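Meta cleavage compound hydrolase (Janthinobacterium, PDB 1J1I) hydrolyses a carbon-carbon bond of the ring-opened meta-cleavage product formed in bacterial carbazole degradation, probably releasing anthranilate. Local coordinates at residues A[38-43]-A[106-111]; A[131-136]-A[222-227]. All coordinates share one frame; numbering follows the deposited sequence.

Contacts 1 and 2 are parallel strand pairings in one mixed sheet, where 38-42, 108-113, 131-137 and 225-230 are consecutive strands. The contacts meet where strands 108-113 and 131-137 adjoin: Ile110 N and O lie 2.9 and 2.8 Å from Ala133 O and Val135 N, as expected of probable hydrogen bonds. Both are mainly buried, with their more accessible residues at the N-terminal ends of the strands. Contact 1 has four backbone bonds and mostly aliphatic side-chain contacts, with Ser109 and a water at its beginning. Contact 2 has three, starts from a proline-bearing loop, and sets the hydroxyl of Thr225 among aliphatic groups. The centres of contacts 1 and 2 are about 10 Å apart.

Contact 1: residues A[38-43]-A[106-111]; sequences PVILIH and GKVSIV
Leu41 and Val111 mark the tightly packed end of this parallel pair. Their side chains lie side by side, and CD2 of Leu41 comes 3.6 Å from CB of Val111. With CG1 anti to the backbone N (chi1 -176°), Val111 leaves CG2 beside that N, where it meets CG1 of Val39 at 3.8 Å as well as the same leucine methyl. The backbone is correspondingly close: Ile42 N donates to Val111 O at 2.6 Å, and Val111 N to Ile40 O at 2.8 Å, nearly in line with the carbonyl. Ile40 N in turn reaches Ser109 O with an N-H...O angle of 179°. On the other face Ile40, Ile42, Val108 and Ile110 touch more loosely, at 4.1 Å between Ile42 CG1 and Ile110 CG2, and helix 88-101 packs against them.

The opposite end is looser and wetter. Ser109 N reaches Pro38 O at a longer 3.1 Å, and that oxygen also accepts a bond from a water, which in addition bonds Ser109 OG. A local exception is Pro38 CG, pressed to 3.4 Å from Val108 CG1, closer than normal carbon contact. Lys107 is exposed, its CB set away from 38-43, and its side chain touches Asn132.

With 67-71 and 131-137 as parallel neighbours, the pair lies inside the alpha/beta hydrolase sheet; strand 108-113 leads into Ser114, the probable nucleophile, consistent with the fold's nucleophile elbow.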
loop_
_atom_site.group_PDB
_atom_site.type_symbol
_atom_site.label_atom_id
_atom_site.label_comp_id
_atom_site.label_asym_id
_atom_site.label_seq_id
_atom_site.Cartn_x
_atom_site.Cartn_y
_atom_site.Cartn_z
ATOM N N PRO A 38 -11.609 4.140 18.251
ATOM C CA PRO A 38 -10.718 5.294 18.388
ATOM C C PRO A 38 -9.403 5.200 17.630
ATOM O O PRO A 38 -8.699 4.189 17.707
ATOM C CB PRO A 38 -10.485 5.358 19.886
ATOM C CG PRO A 38 -10.418 3.919 20.234
ATOM C CD PRO A 38 -11.624 3.361 19.502
ATOM N N VAL A 39 -9.085 6.279 16.919
ATOM C CA VAL A 39 -7.856 6.410 16.144
ATOM C C VAL A 39 -7.182 7.719 16.538
ATOM O O VAL A 39 -7.780 8.792 16.418
ATOM C CB VAL A 39 -8.134 6.468 14.628
ATOM C CG1 VAL A 39 -6.820 6.634 13.870
ATOM C CG2 VAL A 39 -8.860 5.217 14.184
ATOM N N ILE A 40 -5.936 7.627 16.999
ATOM C CA ILE A 40 -5.181 8.801 17.412
ATOM C C ILE A 40 -4.170 9.213 16.349
ATOM O O ILE A 40 -3.359 8.399 15.902
ATOM C CB ILE A 40 -4.413 8.540 18.723
ATOM C CG1 ILE A 40 -5.397 8.183 19.843
ATOM C CG2 ILE A 40 -3.573 9.769 19.089
ATOM C CD1 ILE A 40 -4.732 7.913 21.184
ATOM N N LEU A 41 -4.223 10.480 15.950
ATOM C CA LEU A 41 -3.310 11.012 14.948
ATOM C C LEU A 41 -2.246 11.833 15.674
ATOM O O LEU A 41 -2.578 12.671 16.515
ATOM C CB LEU A 41 -4.081 11.890 13.947
ATOM C CG LEU A 41 -5.341 11.271 13.320
ATOM C CD1 LEU A 41 -5.987 12.269 12.364
ATOM C CD2 LEU A 41 -4.988 9.976 12.577
ATOM N N ILE A 42 -0.973 11.577 15.363
ATOM C CA ILE A 42 0.140 12.289 15.993
ATOM C C ILE A 42 0.942 13.043 14.941
ATOM O O ILE A 42 1.546 12.435 14.058
ATOM C CB ILE A 42 1.100 11.320 16.730
ATOM C CG1 ILE A 42 0.307 10.308 17.562
ATOM C CG2 ILE A 42 2.002 12.106 17.665
ATOM C CD1 ILE A 42 -0.558 10.936 18.623
ATOM N N HIS A 43 0.947 14.369 15.053
ATOM C CA HIS A 43 1.651 15.248 14.123
ATOM C C HIS A 43 3.173 15.067 14.147
ATOM O O HIS A 43 3.723 14.442 15.053
ATOM C CB HIS A 43 1.297 16.707 14.442
ATOM C CG HIS A 43 1.734 17.149 15.807
ATOM N ND1 HIS A 43 3.022 17.561 16.078
ATOM C CD2 HIS A 43 1.074 17.185 16.989
ATOM C CE1 HIS A 43 3.136 17.830 17.365
ATOM N NE2 HIS A 43 1.968 17.610 17.942
ATOM N N GLY A 106 -11.388 0.230 24.900
ATOM C CA GLY A 106 -10.401 -0.786 24.582
ATOM C C GLY A 106 -9.126 -0.220 23.985
ATOM O O GLY A 106 -8.673 0.858 24.369
ATOM N N LYS A 107 -8.543 -0.953 23.044
ATOM C CA LYS A 107 -7.313 -0.515 22.394
ATOM C C LYS A 107 -7.593 0.606 21.406
ATOM O O LYS A 107 -8.742 0.842 21.028
ATOM C CB LYS A 107 -6.656 -1.690 21.666
ATOM C CG LYS A 107 -6.218 -2.808 22.597
ATOM C CD LYS A 107 -5.596 -3.968 21.842
ATOM C CE LYS A 107 -5.061 -5.012 22.814
ATOM N NZ LYS A 107 -4.379 -6.122 22.102
ATOM N N VAL A 108 -6.537 1.294 20.990
ATOM C CA VAL A 108 -6.662 2.389 20.034
ATOM C C VAL A 108 -5.631 2.232 18.924
ATOM O O VAL A 108 -4.586 1.602 19.116
ATOM C CB VAL A 108 -6.425 3.763 20.697
ATOM C CG1 VAL A 108 -7.439 3.990 21.805
ATOM C CG2 VAL A 108 -5.008 3.841 21.239
ATOM N N SER A 109 -5.933 2.803 17.763
ATOM C CA SER A 109 -5.008 2.754 16.639
ATOM C C SER A 109 -4.197 4.040 16.717
ATOM O O SER A 109 -4.715 5.072 17.144
ATOM C CB SER A 109 -5.770 2.703 15.311
ATOM O OG SER A 109 -6.580 1.546 15.231
ATOM N N ILE A 110 -2.929 3.979 16.320
ATOM C CA ILE A 110 -2.082 5.163 16.363
ATOM C C ILE A 110 -1.481 5.446 14.990
ATOM O O ILE A 110 -0.897 4.560 14.363
ATOM C CB ILE A 110 -0.942 5.003 17.389
ATOM C CG1 ILE A 110 -1.529 4.732 18.780
ATOM C CG2 ILE A 110 -0.065 6.266 17.392
ATOM C CD1 ILE A 110 -0.481 4.502 19.860
ATOM N N VAL A 111 -1.634 6.689 14.546
ATOM C CA VAL A 111 -1.133 7.149 13.253
ATOM C C VAL A 111 -0.205 8.336 13.492
ATOM O O VAL A 111 -0.637 9.367 14.013
ATOM C CB VAL A 111 -2.289 7.618 12.340
ATOM C CG1 VAL A 111 -1.749 7.990 10.967
ATOM C CG2 VAL A 111 -3.354 6.517 12.229
HETATM O O HOH W 1 -9.101 1.446 16.879
#

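Contact 2: residues A[131-136]-A[222-227]; sequences VNALVL and QVPTLV
Pro224 meets the peptide carbonyl of Asn132 with the CG-CD side of its ring, CG lying 3.2 Å from Asn132 O. The same oxygen is approached by CG1 of Val223, a methyl set anti to the backbone N (chi1 162°), which also comes within 3.2 Å of Ala133 CA. The chain turns a corner at Asn132, and this close packing comes just before the first bridge, Leu134 with Thr225.

Beyond it the peptide planes bond in parallel register. Leu134 N donates to Pro224 O at 3.0 Å, Leu226 N to Leu134 O at 2.8 Å, and Leu136 N to Leu226 O at 2.8 Å; each donor N lies nearly in line with the accepting C=O, although the N-H bonds are somewhat bent. Strands 133-136 and 225-227 are nearly parallel, their axes 9° apart.

On one face Thr225 lies alongside Leu134, while its CG2 meets Leu136 CD1 at 3.9 Å. Its hydroxyl bonds within its own segment: OG1 donates to Val223 O at 3.0 Å, from 45° out of the carbonyl plane. On the other face Val135 and Leu226 point the same way, with CG2 of the valine 4.1 Å from CB of the leucine.

As usual in the parallel part of an alpha/beta hydrolase sheet, helices cover both faces: 114-126 packs on Leu134 and Leu136, and 268-281 on Val135 and Leu226 through Phe278. Strand 108-113 flanks 131-136 on its other side.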
loop_
_atom_site.group_PDB
_atom_site.type_symbol
_atom_site.label_atom_id
_atom_site.label_comp_id
_atom_site.label_asym_id
_atom_site.label_seq_id
_atom_site.Cartn_x
_atom_site.Cartn_y
_atom_site.Cartn_z
ATOM N N VAL A 131 -2.484 -0.602 22.389
ATOM C CA VAL A 131 -2.539 -0.419 20.938
ATOM C C VAL A 131 -3.055 -1.580 20.099
ATOM O O VAL A 131 -2.667 -2.730 20.301
ATOM C CB VAL A 131 -1.134 -0.040 20.418
ATOM C CG1 VAL A 131 -1.207 0.428 18.968
ATOM C CG2 VAL A 131 -0.537 1.040 21.311
ATOM N N ASN A 132 -3.912 -1.243 19.134
ATOM C CA ASN A 132 -4.510 -2.206 18.213
ATOM C C ASN A 132 -3.789 -2.227 16.856
ATOM O O ASN A 132 -3.594 -3.287 16.265
ATOM C CB ASN A 132 -5.982 -1.851 17.991
ATOM C CG ASN A 132 -6.608 -2.648 16.870
ATOM O OD1 ASN A 132 -6.771 -3.865 16.975
ATOM N ND2 ASN A 132 -6.956 -1.967 15.781
ATOM N N ALA A 133 -3.412 -1.050 16.365
ATOM C CA ALA A 133 -2.729 -0.921 15.074
ATOM C C ALA A 133 -1.861 0.326 15.066
ATOM O O ALA A 133 -2.133 1.285 15.795
ATOM C CB ALA A 133 -3.749 -0.849 13.936
ATOM N N LEU A 134 -0.826 0.310 14.232
ATOM C CA LEU A 134 0.111 1.423 14.120
ATOM C C LEU A 134 0.379 1.813 12.666
ATOM O O LEU A 134 0.582 0.954 11.812
ATOM C CB LEU A 134 1.442 1.045 14.769
ATOM C CG LEU A 134 2.603 2.037 14.640
ATOM C CD1 LEU A 134 2.323 3.280 15.474
ATOM C CD2 LEU A 134 3.892 1.371 15.101
ATOM N N VAL A 135 0.384 3.111 12.395
ATOM C CA VAL A 135 0.663 3.611 11.049
ATOM C C VAL A 135 1.861 4.539 11.152
ATOM O O VAL A 135 1.809 5.547 11.848
ATOM C CB VAL A 135 -0.535 4.399 10.473
ATOM C CG1 VAL A 135 -0.173 4.980 9.100
ATOM C CG2 VAL A 135 -1.751 3.482 10.362
ATOM N N LEU A 136 2.950 4.176 10.483
ATOM C CA LEU A 136 4.161 4.976 10.504
ATOM C C LEU A 136 4.256 5.657 9.146
ATOM O O LEU A 136 4.343 4.999 8.112
ATOM C CB LEU A 136 5.375 4.082 10.748
ATOM C CG LEU A 136 5.319 3.286 12.056
ATOM C CD1 LEU A 136 6.436 2.257 12.062
ATOM C CD2 LEU A 136 5.434 4.234 13.255
ATOM N N GLN A 222 5.053 -5.525 17.489
ATOM C CA GLN A 222 4.301 -6.742 17.180
ATOM C C GLN A 222 2.873 -6.510 16.683
ATOM O O GLN A 222 2.242 -7.416 16.150
ATOM C CB GLN A 222 4.280 -7.661 18.420
ATOM C CG GLN A 222 5.676 -8.063 18.909
ATOM C CD GLN A 222 5.654 -8.925 20.167
ATOM O OE1 GLN A 222 4.832 -8.722 21.065
ATOM N NE2 GLN A 222 6.573 -9.879 20.243
ATOM N N VAL A 223 2.367 -5.296 16.853
ATOM C CA VAL A 223 1.015 -4.957 16.407
ATOM C C VAL A 223 0.989 -4.793 14.883
ATOM O O VAL A 223 2.026 -4.534 14.272
ATOM C CB VAL A 223 0.563 -3.632 17.067
ATOM C CG1 VAL A 223 -0.597 -3.025 16.322
ATOM C CG2 VAL A 223 0.165 -3.889 18.511
ATOM N N PRO A 224 -0.186 -4.982 14.247
ATOM C CA PRO A 224 -0.209 -4.805 12.791
ATOM C C PRO A 224 0.207 -3.368 12.505
ATOM O O PRO A 224 -0.274 -2.423 13.148
ATOM C CB PRO A 224 -1.669 -5.086 12.419
ATOM C CG PRO A 224 -2.421 -4.869 13.714
ATOM C CD PRO A 224 -1.491 -5.466 14.727
ATOM N N THR A 225 1.099 -3.207 11.539
ATOM C CA THR A 225 1.628 -1.899 11.210
ATOM C C THR A 225 1.569 -1.584 9.722
ATOM O O THR A 225 1.718 -2.471 8.884
ATOM C CB THR A 225 3.099 -1.805 11.674
ATOM O OG1 THR A 225 3.159 -1.999 13.093
ATOM C CG2 THR A 225 3.703 -0.452 11.310
ATOM N N LEU A 226 1.344 -0.313 9.412
ATOM C CA LEU A 226 1.306 0.150 8.031
ATOM C C LEU A 226 2.422 1.187 7.912
ATOM O O LEU A 226 2.390 2.219 8.585
ATOM C CB LEU A 226 -0.040 0.811 7.718
ATOM C CG LEU A 226 -0.598 0.792 6.287
ATOM C CD1 LEU A 226 -1.246 2.139 5.983
ATOM C CD2 LEU A 226 0.487 0.485 5.283
ATOM N N VAL A 227 3.421 0.897 7.085
ATOM C CA VAL A 227 4.530 1.823 6.875
ATOM C C VAL A 227 4.202 2.607 5.604
ATOM O O VAL A 227 4.207 2.045 4.504
ATOM C CB VAL A 227 5.874 1.069 6.686
ATOM C CG1 VAL A 227 7.011 2.059 6.485
ATOM C CG2 VAL A 227 6.154 0.185 7.902
#